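Local coordinates for protein argininosuccinate lyase (Chelativorans sp., PDB 6RXA) that is an EDDS lyase of the aspartase/fumarase superfamily that probably cleaves C-N bonds to release fumarate, as in argininosuccinate lyases, at residues Ser257-Trp262 with Arg347-Asn352. The protein carries 2 engineered substitutions. Residues are numbered along the deposited sequence; the frame is centred on the assembly and turned at random.
Sequences SEIQLW and RTLHPN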
loop_
_atom_site.group_PDB
_atom_site.type_symbol
_atom_site.label_atom_id
_atom_site.label_comp_id
_atom_site.label_asym_id
_atom_site.label_seq_id
_atom_site.Cartn_x
_atom_site.Cartn_y
_atom_site.Cartn_z
ATOM N N SER A 257 -14.223 -15.753 -3.476
ATOM C CA SER A 257 -15.415 -14.924 -3.326
ATOM C C SER A 257 -16.544 -15.424 -4.221
ATOM O O SER A 257 -17.707 -15.481 -3.795
ATOM C CB SER A 257 -15.056 -13.471 -3.631
ATOM O OG SER A 257 -16.070 -12.570 -3.232
ATOM N N GLU A 258 -16.223 -15.804 -5.461
ATOM C CA GLU A 258 -17.232 -16.327 -6.378
ATOM C C GLU A 258 -17.926 -17.538 -5.778
ATOM O O GLU A 258 -19.159 -17.628 -5.774
ATOM C CB GLU A 258 -16.573 -16.732 -7.697
ATOM C CG GLU A 258 -17.575 -16.974 -8.818
ATOM C CD GLU A 258 -17.746 -15.764 -9.716
ATOM O OE1 GLU A 258 -16.714 -15.266 -10.223
ATOM O OE2 GLU A 258 -18.914 -15.322 -9.921
ATOM N N ILE A 259 -17.134 -18.480 -5.265
ATOM C CA ILE A 259 -17.669 -19.703 -4.667
ATOM C C ILE A 259 -18.450 -19.376 -3.399
ATOM O O ILE A 259 -19.481 -19.994 -3.114
ATOM C CB ILE A 259 -16.540 -20.722 -4.416
ATOM C CG1 ILE A 259 -15.936 -21.178 -5.748
ATOM C CG2 ILE A 259 -17.076 -21.905 -3.626
ATOM C CD1 ILE A 259 -14.703 -22.062 -5.604
ATOM N N GLN A 260 -17.974 -18.416 -2.617
ATOM C CA GLN A 260 -18.713 -18.006 -1.429
ATOM C C GLN A 260 -20.103 -17.490 -1.794
ATOM O O GLN A 260 -21.078 -17.782 -1.095
ATOM C CB GLN A 260 -17.923 -16.961 -0.651
ATOM C CG GLN A 260 -18.429 -16.783 0.765
ATOM C CD GLN A 260 -17.579 -15.852 1.596
ATOM O OE1 GLN A 260 -16.718 -15.129 1.074
ATOM N NE2 GLN A 260 -17.840 -15.826 2.900
ATOM N N LEU A 261 -20.218 -16.721 -2.883
ATOM C CA LEU A 261 -21.539 -16.265 -3.303
ATOM C C LEU A 261 -22.381 -17.428 -3.826
ATOM O O LEU A 261 -23.555 -17.561 -3.462
ATOM C CB LEU A 261 -21.425 -15.129 -4.328
ATOM C CG LEU A 261 -20.787 -13.837 -3.824
ATOM C CD1 LEU A 261 -20.959 -12.707 -4.866
ATOM C CD2 LEU A 261 -21.368 -13.399 -2.479
ATOM N N TRP A 262 -21.800 -18.298 -4.658
ATOM C CA TRP A 262 -22.536 -19.462 -5.144
ATOM C C TRP A 262 -23.115 -20.300 -4.007
ATOM O O TRP A 262 -24.192 -20.901 -4.148
ATOM C CB TRP A 262 -21.613 -20.386 -5.938
ATOM C CG TRP A 262 -21.153 -19.932 -7.276
ATOM C CD1 TRP A 262 -21.620 -18.887 -8.028
ATOM C CD2 TRP A 262 -20.114 -20.544 -8.032
ATOM N NE1 TRP A 262 -20.918 -18.822 -9.221
ATOM C CE2 TRP A 262 -19.990 -19.832 -9.241
ATOM C CE3 TRP A 262 -19.282 -21.650 -7.808
ATOM C CZ2 TRP A 262 -19.051 -20.179 -10.217
ATOM C CZ3 TRP A 262 -18.346 -21.983 -8.768
ATOM C CH2 TRP A 262 -18.237 -21.248 -9.958
ATOM N N ARG A 347 -11.511 -29.146 -6.227
ATOM C CA ARG A 347 -11.641 -30.570 -6.497
ATOM C C ARG A 347 -12.938 -31.127 -5.925
ATOM O O ARG A 347 -13.627 -31.930 -6.578
ATOM C CB ARG A 347 -10.437 -31.310 -5.917
ATOM C CG ARG A 347 -10.549 -32.824 -6.069
ATOM C CD ARG A 347 -9.334 -33.542 -5.490
ATOM N NE ARG A 347 -9.232 -33.399 -4.040
ATOM C CZ ARG A 347 -8.347 -32.629 -3.414
ATOM N NH1 ARG A 347 -7.460 -31.903 -4.086
ATOM N NH2 ARG A 347 -8.351 -32.592 -2.090
ATOM N N THR A 348 -13.286 -30.716 -4.707
ATOM C CA THR A 348 -14.381 -31.345 -3.986
ATOM C C THR A 348 -15.684 -30.559 -4.030
ATOM O O THR A 348 -16.657 -30.988 -3.399
ATOM C CB THR A 348 -13.992 -31.591 -2.519
ATOM O OG1 THR A 348 -13.741 -30.357 -1.838
ATOM C CG2 THR A 348 -12.749 -32.448 -2.440
ATOM N N LEU A 349 -15.738 -29.448 -4.759
ATOM C CA LEU A 349 -16.949 -28.636 -4.767
ATOM C C LEU A 349 -18.138 -29.416 -5.319
ATOM O O LEU A 349 -18.018 -30.173 -6.286
ATOM C CB LEU A 349 -16.733 -27.388 -5.622
ATOM C CG LEU A 349 -17.797 -26.301 -5.528
ATOM C CD1 LEU A 349 -17.833 -25.682 -4.142
ATOM C CD2 LEU A 349 -17.525 -25.228 -6.573
ATOM N N HIS A 350 -19.288 -29.224 -4.689
ATOM C CA HIS A 350 -20.519 -29.889 -5.111
ATOM C C HIS A 350 -21.457 -28.899 -5.791
ATOM O O HIS A 350 -22.220 -28.202 -5.107
ATOM C CB HIS A 350 -21.214 -30.516 -3.892
ATOM C CG HIS A 350 -20.352 -31.468 -3.127
ATOM N ND1 HIS A 350 -20.220 -32.793 -3.485
ATOM C CD2 HIS A 350 -19.571 -31.291 -2.036
ATOM C CE1 HIS A 350 -19.391 -33.390 -2.646
ATOM N NE2 HIS A 350 -18.971 -32.496 -1.769
ATOM N N PRO A 351 -21.487 -28.832 -7.119
ATOM C CA PRO A 351 -22.471 -27.960 -7.774
ATOM C C PRO A 351 -23.871 -28.543 -7.657
ATOM O O PRO A 351 -24.058 -29.760 -7.699
ATOM C CB PRO A 351 -22.005 -27.934 -9.231
ATOM C CG PRO A 351 -21.270 -29.226 -9.423
ATOM C CD PRO A 351 -20.630 -29.549 -8.083
ATOM N N ASN A 352 -24.859 -27.662 -7.466
ATOM C CA ASN A 352 -26.272 -28.055 -7.486
ATOM C C ASN A 352 -26.756 -27.873 -8.917
ATOM O O ASN A 352 -27.220 -26.800 -9.307
ATOM C CB ASN A 352 -27.099 -27.203 -6.535
ATOM C CG ASN A 352 -28.568 -27.646 -6.459
ATOM O OD1 ASN A 352 -29.125 -28.259 -7.382
ATOM N ND2 ASN A 352 -29.206 -27.307 -5.348
#
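Leu349 reaches across to the end of a helix and sets one methyl against Ile259 and the other against Trp262. Its CG lies anti to the backbone N (chi1 -169°), which carries the forked end out toward residues 257-262. CD1 meets the CG2 branch of Ile259 at 3.9 Å, the two side chains pointing at each other tip to tip. CD2 comes up to the edge of the Trp262 indole, near the ring plane, with CZ3 4.0 Å and CE3 4.2 Å away; here the side chains cross at about a right angle. Ile259 and Trp262 stand three residues apart, nearly one helical turn, and so offer their side chains on the same flank of the helix. One face of the indole is covered from within the helix by CG of Glu258, 3.5 Å above the plane and toward the rim, and Tyr171 meets the ring edge-to-face. All three touching side chains are buried, and apolar contact alone joins the two segments, without a hydrogen bond between them. The contact joins the link between helix 329-348 and strand 350-351 to the last turn of helix 236-262. Lys145 NZ hydrogen-bonds the carbonyl oxygens of Arg347 and Leu349, helix 290-301 packs on Ile259 through Leu292, and just beyond, strand 350-351 pairs antiparallel with strand 270-271, which follows helix 236-262 in the chain.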